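Local structure of uncharacterized protein (Bombyx mori, 5AZ0) at residues V300-L303 with A304-D307; Q197-N201 with L202-Q206; Q261-L264 with G265-Q269. The protein is an aldo-keto reductase (AKR2E5) of the silkworm, which probably reduces the carbonyl group of its substrates with a nicotinamide cofactor. All coordinates share one frame; numbering follows the deposited sequence.

How the contacts relate
All three contacts are local and lie on one side of the chain's centre, in the region round the last strands of a parallel eight-stranded (beta/alpha)8 barrel, with centres about 12 to 13 Å apart. Along the chain contact 2 comes first, where strand 195-199, the sixth, runs into the loop before helix 207-215. Contact 3 follows within helix 259-269, and contact 1 comes last, where helix 297-304 gives way to a turn. Leu202 and Val200 of contact 2 pack on the helix of contact 3, as does Leu303 of contact 1. Helix 297-304 thus packs against helix 259-269, and polar bonds tie the turn after it to the loop that follows strand 195-199.

Contact 1: residues V300-L303 with A304-D307; sequences VATL and AQFD. With EDO (1,2-ethanediol), chain C.
Gln305 folds its side chain back along Thr302, one turn earlier. With CG anti to its own carbonyl carbon (chi1 -67°) and the chain extended beyond, the aliphatic part runs past Ala301 O, which lies 3.6 Å from Gln305 CG, and the amide oxygen OE1 comes to 3.5 Å from Thr302 CA. A water donates to Gln305 OE1 and, weakly, to Thr302 OG1, whose main partner is Glu298 O. A long, polar glutamine suits this exposed side. Phe306 turns toward the other side, its ring lying obliquely to Leu303 O, with CD2 3.5 Å from that oxygen. The backbone bonding shifts from four residues back to three as the helix ends. Ala304 N reaches Val300 O at 2.9 Å; Gln305 N binds Thr302 O and, weakly, Ala301 O; Phe306 N binds Leu303 O. A type I turn, Ala304 to Asp307, carries the chain on. There Asp307 OD2 accepts a hydrogen bond from O2 of an ethanediol at 3.1 Å and is also bonded to Ser205 OG. Leu303, buried and nonpolar, suits its place between helices 259-269 and 246-255, touching Val262, Tyr266 and Met248, and Phe306 too rests on Met248.

Contact 2: residues Q197-N201 with L202-Q206; sequences QIEVN and LNLSQ. With ACT (acetate ion), chain D.
Beyond strand 195-199 the chain doubles back until Val200 and Ser205 lie 5.5 Å apart at their CA atoms, and Asn201 N closes the turn on Leu204 O at 3.3 Å. The side chain of Asn201 fastens the same turn from within. Because its CG stands between the backbone N and the carbonyl carbon (chi1 53°), OD1 faces the returning backbone and accepts Leu204 N at 3.0 Å, with a weaker bond from Asn203 N in the manner of an Asx turn. Its other end, ND2, gives an in-plane N-H to the anti lone pair of Glu199 OE2 at 2.7 Å and also binds Ser224 O. Leucine in place of Asn201 would probably leave Leu204 N without its side-chain acceptor and Glu199 OE2 without this donor. Here the loop leaves the C-terminal end of the sixth barrel strand, the end at which (beta/alpha)8 enzymes carry their active sites. Leu204 crosses Glu199 at about a right angle and brings CD2 to 3.6 Å from Glu199 CD, while the carboxylate oxygens accept Thr312 N and Val313 N. Gln206, the N-cap of helix 207-215, bends at chi2 (-137°) so that NE2 gives a nearly straight bond, 2.7 Å long, to Glu199 O in the carbonyl plane. Its second N-H goes to oxygen O of an acetate, probably from the crystallisation liquor, at 2.9 Å, and Arg311 also binds that ion.

Contact 3: residues Q261-L264 with G265-Q269; sequences QVNL and GYLYQ
Gly265 and Gln261 meet through their backbones, the first of four successive alpha-helical hydrogen bonds that join 261-264 to 265-269. Gly265 N reaches Gln261 O at 2.9 Å, and Tyr266 N reaches Val262 O and Tyr268 N reaches Leu264 O at similar lengths. Leu267 N to Asn263 O is longer, 3.3 Å, yet nearly straight at 169°. Glycine fits its place closely, since a CB built on Gly265 would lie only 3.1 Å from Gln261 O.

Side-chain carbons pack against the backbone carbonyl oxygens of the turn before. Tyr266 CB sits 3.4 Å from both Val262 O and Asn263 O, and because CG is anti to the backbone N (chi1 175°) the ring is carried away from the preceding turn. Tyr268 does likewise, its CB 3.5 Å from Leu264 O. Leu267 instead has CG anti to the carbonyl carbon (chi1 -64°), which brings CG to 3.7 Å from Asn263 O and lays the leucine alongside the side chain of Asn263, both pointing the same way.

The polar side chains find partners beyond these turns. Gln261 OE1 accepts Thr258 N near the start of the helix, and its NE2 binds Glu286 O. Gln269 OE1 accepts Leu295 N.

The side chains fan out to different neighbours: Tyr268 meets Phe291 edge-to-face, Val262 and Tyr266 pack on Leu303, and Leu264 and Leu267 touch Ser274 on strand 273-274. Helix 259-269 is the second of the two helices between strands 219-223 and 273-274 and leads directly into the latter. Helices packed outside a parallel barrel, with nonpolar side chains facing the strands, are characteristic of the (beta/alpha)8 fold.

Contact 1: residues V300-L303 with A304-D307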
loop_
_atom_site.group_PDB
_atom_site.type_symbol
_atom_site.label_atom_id
_atom_site.label_comp_id
_atom_site.label_asym_id
_atom_site.label_seq_id
_atom_site.Cartn_x
_atom_site.Cartn_y
_atom_site.Cartn_z
ATOM N N VAL A 300 4.275 15.318 -18.454
ATOM C CA VAL A 300 3.147 14.468 -18.080
ATOM C C VAL A 300 2.809 13.639 -19.295
ATOM O O VAL A 300 2.693 12.446 -19.200
ATOM C CB VAL A 300 1.914 15.293 -17.596
ATOM C CG1 VAL A 300 0.644 14.456 -17.518
ATOM C CG2 VAL A 300 2.169 15.895 -16.225
ATOM N N ALA A 301 2.694 14.253 -20.462
ATOM C CA ALA A 301 2.380 13.435 -21.667
ATOM C C ALA A 301 3.451 12.398 -21.953
ATOM O O ALA A 301 3.156 11.240 -22.255
ATOM C CB ALA A 301 2.115 14.311 -22.888
ATOM N N THR A 302 4.703 12.762 -21.790
ATOM C CA THR A 302 5.795 11.781 -21.963
ATOM C C THR A 302 5.690 10.607 -20.982
ATOM O O THR A 302 5.813 9.374 -21.361
ATOM C CB THR A 302 7.193 12.483 -21.801
ATOM O OG1 THR A 302 7.325 13.600 -22.720
ATOM C CG2 THR A 302 8.308 11.540 -22.030
ATOM N N LEU A 303 5.488 10.969 -19.707
ATOM C CA LEU A 303 5.460 9.932 -18.673
ATOM C C LEU A 303 4.252 9.016 -18.905
ATOM O O LEU A 303 4.338 7.817 -18.754
ATOM C CB LEU A 303 5.395 10.570 -17.298
ATOM C CG LEU A 303 6.679 11.270 -16.875
ATOM C CD1 LEU A 303 6.452 12.299 -15.814
ATOM C CD2 LEU A 303 7.688 10.247 -16.437
ATOM N N ALA A 304 3.135 9.596 -19.322
ATOM C CA ALA A 304 1.959 8.800 -19.673
ATOM C C ALA A 304 2.224 7.828 -20.778
ATOM O O ALA A 304 1.494 6.841 -20.834
ATOM C CB ALA A 304 0.783 9.681 -20.043
ATOM N N GLN A 305 3.240 8.049 -21.642
ATOM C CA GLN A 305 3.493 7.087 -22.745
ATOM C C GLN A 305 4.058 5.797 -22.276
ATOM O O GLN A 305 3.999 4.799 -23.022
ATOM C CB GLN A 305 4.404 7.606 -23.875
ATOM C CG GLN A 305 3.791 8.729 -24.688
ATOM C CD GLN A 305 4.841 9.409 -25.591
ATOM O OE1 GLN A 305 5.478 10.377 -25.205
ATOM N NE2 GLN A 305 5.036 8.874 -26.782
ATOM N N PHE A 306 4.597 5.757 -21.059
ATOM C CA PHE A 306 5.098 4.461 -20.569
ATOM C C PHE A 306 4.020 3.437 -20.224
ATOM O O PHE A 306 4.325 2.270 -20.034
ATOM C CB PHE A 306 5.993 4.708 -19.371
ATOM C CG PHE A 306 7.309 5.351 -19.716
ATOM C CD1 PHE A 306 8.245 4.659 -20.509
ATOM C CD2 PHE A 306 7.643 6.608 -19.205
ATOM C CE1 PHE A 306 9.478 5.216 -20.831
ATOM C CE2 PHE A 306 8.891 7.178 -19.504
ATOM C CZ PHE A 306 9.801 6.475 -20.328
ATOM N N ASP A 307 2.776 3.872 -20.091
ATOM C CA ASP A 307 1.684 2.989 -19.674
ATOM C C ASP A 307 1.415 1.889 -20.717
ATOM O O ASP A 307 1.188 2.228 -21.854
ATOM C CB ASP A 307 0.408 3.813 -19.543
ATOM C CG ASP A 307 -0.757 3.017 -18.924
ATOM O OD1 ASP A 307 -0.569 2.025 -18.212
ATOM O OD2 ASP A 307 -1.880 3.444 -19.120
HETATM C C1 EDO C . -3.284 8.094 -17.877
HETATM O O1 EDO C . -3.323 8.849 -16.634
HETATM C C2 EDO C . -1.878 7.510 -17.815
HETATM O O2 EDO C . -1.630 6.463 -18.743
HETATM O O HOH W 1 7.114 12.215 -25.802
#

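Contact 2: residues Q197-N201 with L202-Q206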
loop_
_atom_site.group_PDB
_atom_site.type_symbol
_atom_site.label_atom_id
_atom_site.label_comp_id
_atom_site.label_asym_id
_atom_site.label_seq_id
_atom_site.Cartn_x
_atom_site.Cartn_y
_atom_site.Cartn_z
ATOM N N GLN A 197 -6.090 0.439 -2.059
ATOM C CA GLN A 197 -4.626 0.306 -2.229
ATOM C C GLN A 197 -4.327 -0.722 -3.272
ATOM O O GLN A 197 -4.677 -1.894 -3.100
ATOM C CB GLN A 197 -3.886 -0.026 -0.901
ATOM C CG GLN A 197 -2.401 -0.130 -1.094
ATOM C CD GLN A 197 -1.578 -0.372 0.205
ATOM O OE1 GLN A 197 -0.732 -1.216 0.218
ATOM N NE2 GLN A 197 -1.768 0.444 1.221
ATOM N N ILE A 198 -3.601 -0.289 -4.318
ATOM C CA ILE A 198 -3.382 -1.097 -5.513
ATOM C C ILE A 198 -2.027 -0.820 -6.093
ATOM O O ILE A 198 -1.392 0.176 -5.778
ATOM C CB ILE A 198 -4.405 -0.755 -6.637
ATOM C CG1 ILE A 198 -4.480 0.769 -6.853
ATOM C CG2 ILE A 198 -5.739 -1.326 -6.306
ATOM C CD1 ILE A 198 -5.356 1.221 -7.970
ATOM N N GLU A 199 -1.591 -1.664 -7.016
ATOM C CA GLU A 199 -0.394 -1.307 -7.808
ATOM C C GLU A 199 -0.651 -0.187 -8.780
ATOM O O GLU A 199 -1.577 -0.265 -9.578
ATOM C CB GLU A 199 0.120 -2.509 -8.575
ATOM C CG GLU A 199 1.399 -2.208 -9.394
ATOM C CD GLU A 199 1.867 -3.433 -10.258
ATOM O OE1 GLU A 199 1.427 -4.598 -10.020
ATOM O OE2 GLU A 199 2.630 -3.202 -11.216
ATOM N N VAL A 200 0.147 0.873 -8.673
ATOM C CA VAL A 200 0.205 1.933 -9.678
ATOM C C VAL A 200 1.658 2.297 -9.857
ATOM O O VAL A 200 2.415 2.452 -8.891
ATOM C CB VAL A 200 -0.542 3.196 -9.296
ATOM C CG1 VAL A 200 -0.897 4.015 -10.567
ATOM C CG2 VAL A 200 -1.829 2.865 -8.555
ATOM N N ASN A 201 2.053 2.412 -11.111
ATOM C CA ASN A 201 3.432 2.785 -11.542
ATOM C C ASN A 201 3.404 3.270 -13.042
ATOM O O ASN A 201 2.326 3.534 -13.607
ATOM C CB ASN A 201 4.402 1.620 -11.266
ATOM C CG ASN A 201 3.916 0.324 -11.877
ATOM O OD1 ASN A 201 3.761 0.232 -13.123
ATOM N ND2 ASN A 201 3.734 -0.712 -11.045
ATOM N N LEU A 202 4.565 3.555 -13.631
ATOM C CA LEU A 202 4.579 4.173 -14.957
ATOM C C LEU A 202 4.054 3.220 -16.092
ATOM O O LEU A 202 3.485 3.699 -17.040
ATOM C CB LEU A 202 5.934 4.770 -15.247
ATOM C CG LEU A 202 6.268 5.954 -14.380
ATOM C CD1 LEU A 202 7.748 6.230 -14.498
ATOM C CD2 LEU A 202 5.444 7.195 -14.746
ATOM N N ASN A 203 4.201 1.915 -15.918
ATOM C CA ASN A 203 3.717 0.918 -16.829
ATOM C C ASN A 203 2.303 0.454 -16.575
ATOM O O ASN A 203 1.692 -0.090 -17.519
ATOM C CB ASN A 203 4.616 -0.327 -16.810
ATOM C CG ASN A 203 6.049 -0.018 -17.243
ATOM O OD1 ASN A 203 6.998 -0.540 -16.702
ATOM N ND2 ASN A 203 6.196 0.871 -18.201
ATOM N N LEU A 204 1.806 0.600 -15.311
ATOM C CA LEU A 204 0.450 0.238 -14.949
ATOM C C LEU A 204 -0.270 1.427 -14.343
ATOM O O LEU A 204 -0.380 1.574 -13.107
ATOM C CB LEU A 204 0.458 -0.915 -13.986
ATOM C CG LEU A 204 -0.880 -1.627 -13.725
ATOM C CD1 LEU A 204 -1.217 -2.542 -14.895
ATOM C CD2 LEU A 204 -0.840 -2.473 -12.424
ATOM N N SER A 205 -0.785 2.284 -15.191
ATOM C CA SER A 205 -1.411 3.513 -14.706
ATOM C C SER A 205 -2.738 3.319 -13.995
ATOM O O SER A 205 -3.137 4.220 -13.281
ATOM C CB SER A 205 -1.682 4.480 -15.882
ATOM O OG SER A 205 -2.806 4.003 -16.647
ATOM N N GLN A 206 -3.478 2.252 -14.317
ATOM C CA GLN A 206 -4.872 1.999 -13.847
ATOM C C GLN A 206 -5.778 3.211 -13.949
ATOM O O GLN A 206 -6.531 3.568 -13.021
ATOM C CB GLN A 206 -4.868 1.378 -12.428
ATOM C CG GLN A 206 -3.954 0.178 -12.415
ATOM C CD GLN A 206 -4.504 -0.989 -11.692
ATOM O OE1 GLN A 206 -5.533 -1.540 -12.081
ATOM N NE2 GLN A 206 -3.816 -1.412 -10.645
HETATM C C ACT D . -6.460 -3.856 -9.434
HETATM O O ACT D . -5.145 -3.667 -9.353
HETATM O OXT ACT D . -7.271 -3.895 -8.465
HETATM C CH3 ACT D . -7.205 -4.067 -10.722
#

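Contact 3: residues Q261-L264 with G265-Q269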
loop_
_atom_site.group_PDB
_atom_site.type_symbol
_atom_site.label_atom_id
_atom_site.label_comp_id
_atom_site.label_asym_id
_atom_site.label_seq_id
_atom_site.Cartn_x
_atom_site.Cartn_y
_atom_site.Cartn_z
ATOM N N GLN A 261 12.498 10.102 -8.220
ATOM C CA GLN A 261 11.722 11.219 -7.776
ATOM C C GLN A 261 10.710 11.742 -8.779
ATOM O O GLN A 261 9.685 12.339 -8.368
ATOM C CB GLN A 261 12.614 12.395 -7.373
ATOM C CG GLN A 261 13.491 12.133 -6.154
ATOM C CD GLN A 261 14.519 13.246 -5.892
ATOM O OE1 GLN A 261 15.111 13.773 -6.816
ATOM N NE2 GLN A 261 14.677 13.642 -4.632
ATOM N N VAL A 262 11.061 11.629 -10.069
ATOM C CA VAL A 262 10.164 11.974 -11.122
ATOM C C VAL A 262 8.954 11.050 -11.047
ATOM O O VAL A 262 7.864 11.536 -11.011
ATOM C CB VAL A 262 10.827 11.902 -12.540
ATOM C CG1 VAL A 262 9.793 12.043 -13.661
ATOM C CG2 VAL A 262 11.841 13.034 -12.705
ATOM N N ASN A 263 9.218 9.766 -11.054
ATOM C CA ASN A 263 8.214 8.721 -10.832
ATOM C C ASN A 263 7.288 9.020 -9.632
ATOM O O ASN A 263 6.073 9.091 -9.814
ATOM C CB ASN A 263 8.901 7.393 -10.690
ATOM C CG ASN A 263 7.971 6.204 -10.781
ATOM O OD1 ASN A 263 6.743 6.271 -10.511
ATOM N ND2 ASN A 263 8.543 5.087 -11.108
ATOM N N LEU A 264 7.839 9.291 -8.440
ATOM C CA LEU A 264 6.967 9.574 -7.282
ATOM C C LEU A 264 6.216 10.862 -7.402
ATOM O O LEU A 264 5.045 10.982 -6.973
ATOM C CB LEU A 264 7.709 9.533 -5.928
ATOM C CG LEU A 264 8.297 8.183 -5.591
ATOM C CD1 LEU A 264 8.897 8.179 -4.150
ATOM C CD2 LEU A 264 7.320 7.042 -5.775
ATOM N N GLY A 265 6.878 11.873 -7.929
ATOM C CA GLY A 265 6.209 13.135 -8.087
ATOM C C GLY A 265 5.056 13.116 -9.092
ATOM O O GLY A 265 4.067 13.822 -8.929
ATOM N N TYR A 266 5.198 12.294 -10.112
ATOM C CA TYR A 266 4.162 12.080 -11.120
ATOM C C TYR A 266 2.883 11.482 -10.434
ATOM O O TYR A 266 1.753 12.057 -10.518
ATOM C CB TYR A 266 4.736 11.167 -12.189
ATOM C CG TYR A 266 3.705 10.797 -13.220
ATOM C CD1 TYR A 266 3.115 11.783 -14.047
ATOM C CD2 TYR A 266 3.266 9.482 -13.345
ATOM C CE1 TYR A 266 2.142 11.454 -14.979
ATOM C CE2 TYR A 266 2.306 9.122 -14.317
ATOM C CZ TYR A 266 1.756 10.114 -15.145
ATOM O OH TYR A 266 0.807 9.759 -16.089
ATOM N N LEU A 267 3.103 10.424 -9.641
ATOM C CA LEU A 267 1.996 9.783 -8.862
ATOM C C LEU A 267 1.378 10.784 -7.952
ATOM O O LEU A 267 0.115 10.898 -7.867
ATOM C CB LEU A 267 2.437 8.522 -8.081
ATOM C CG LEU A 267 2.898 7.391 -9.000
ATOM C CD1 LEU A 267 3.545 6.246 -8.258
ATOM C CD2 LEU A 267 1.751 6.823 -9.845
ATOM N N TYR A 268 2.227 11.586 -7.306
ATOM C CA TYR A 268 1.707 12.581 -6.385
ATOM C C TYR A 268 0.830 13.534 -7.123
ATOM O O TYR A 268 -0.216 13.961 -6.630
ATOM C CB TYR A 268 2.854 13.341 -5.717
ATOM C CG TYR A 268 2.414 14.558 -5.012
ATOM C CD1 TYR A 268 1.632 14.476 -3.908
ATOM C CD2 TYR A 268 2.766 15.820 -5.472
ATOM C CE1 TYR A 268 1.186 15.603 -3.241
ATOM C CE2 TYR A 268 2.333 16.981 -4.799
ATOM C CZ TYR A 268 1.527 16.869 -3.672
ATOM O OH TYR A 268 1.037 18.024 -2.998
ATOM N N GLN A 269 1.305 13.924 -8.304
ATOM C CA GLN A 269 0.595 14.854 -9.144
ATOM C C GLN A 269 -0.708 14.258 -9.752
ATOM O O GLN A 269 -1.591 15.008 -10.034
ATOM C CB GLN A 269 1.498 15.343 -10.289
ATOM C CG GLN A 269 0.968 16.641 -10.922
ATOM C CD GLN A 269 2.000 17.359 -11.811
ATOM O OE1 GLN A 269 3.131 17.627 -11.393
ATOM N NE2 GLN A 269 1.600 17.654 -13.038
#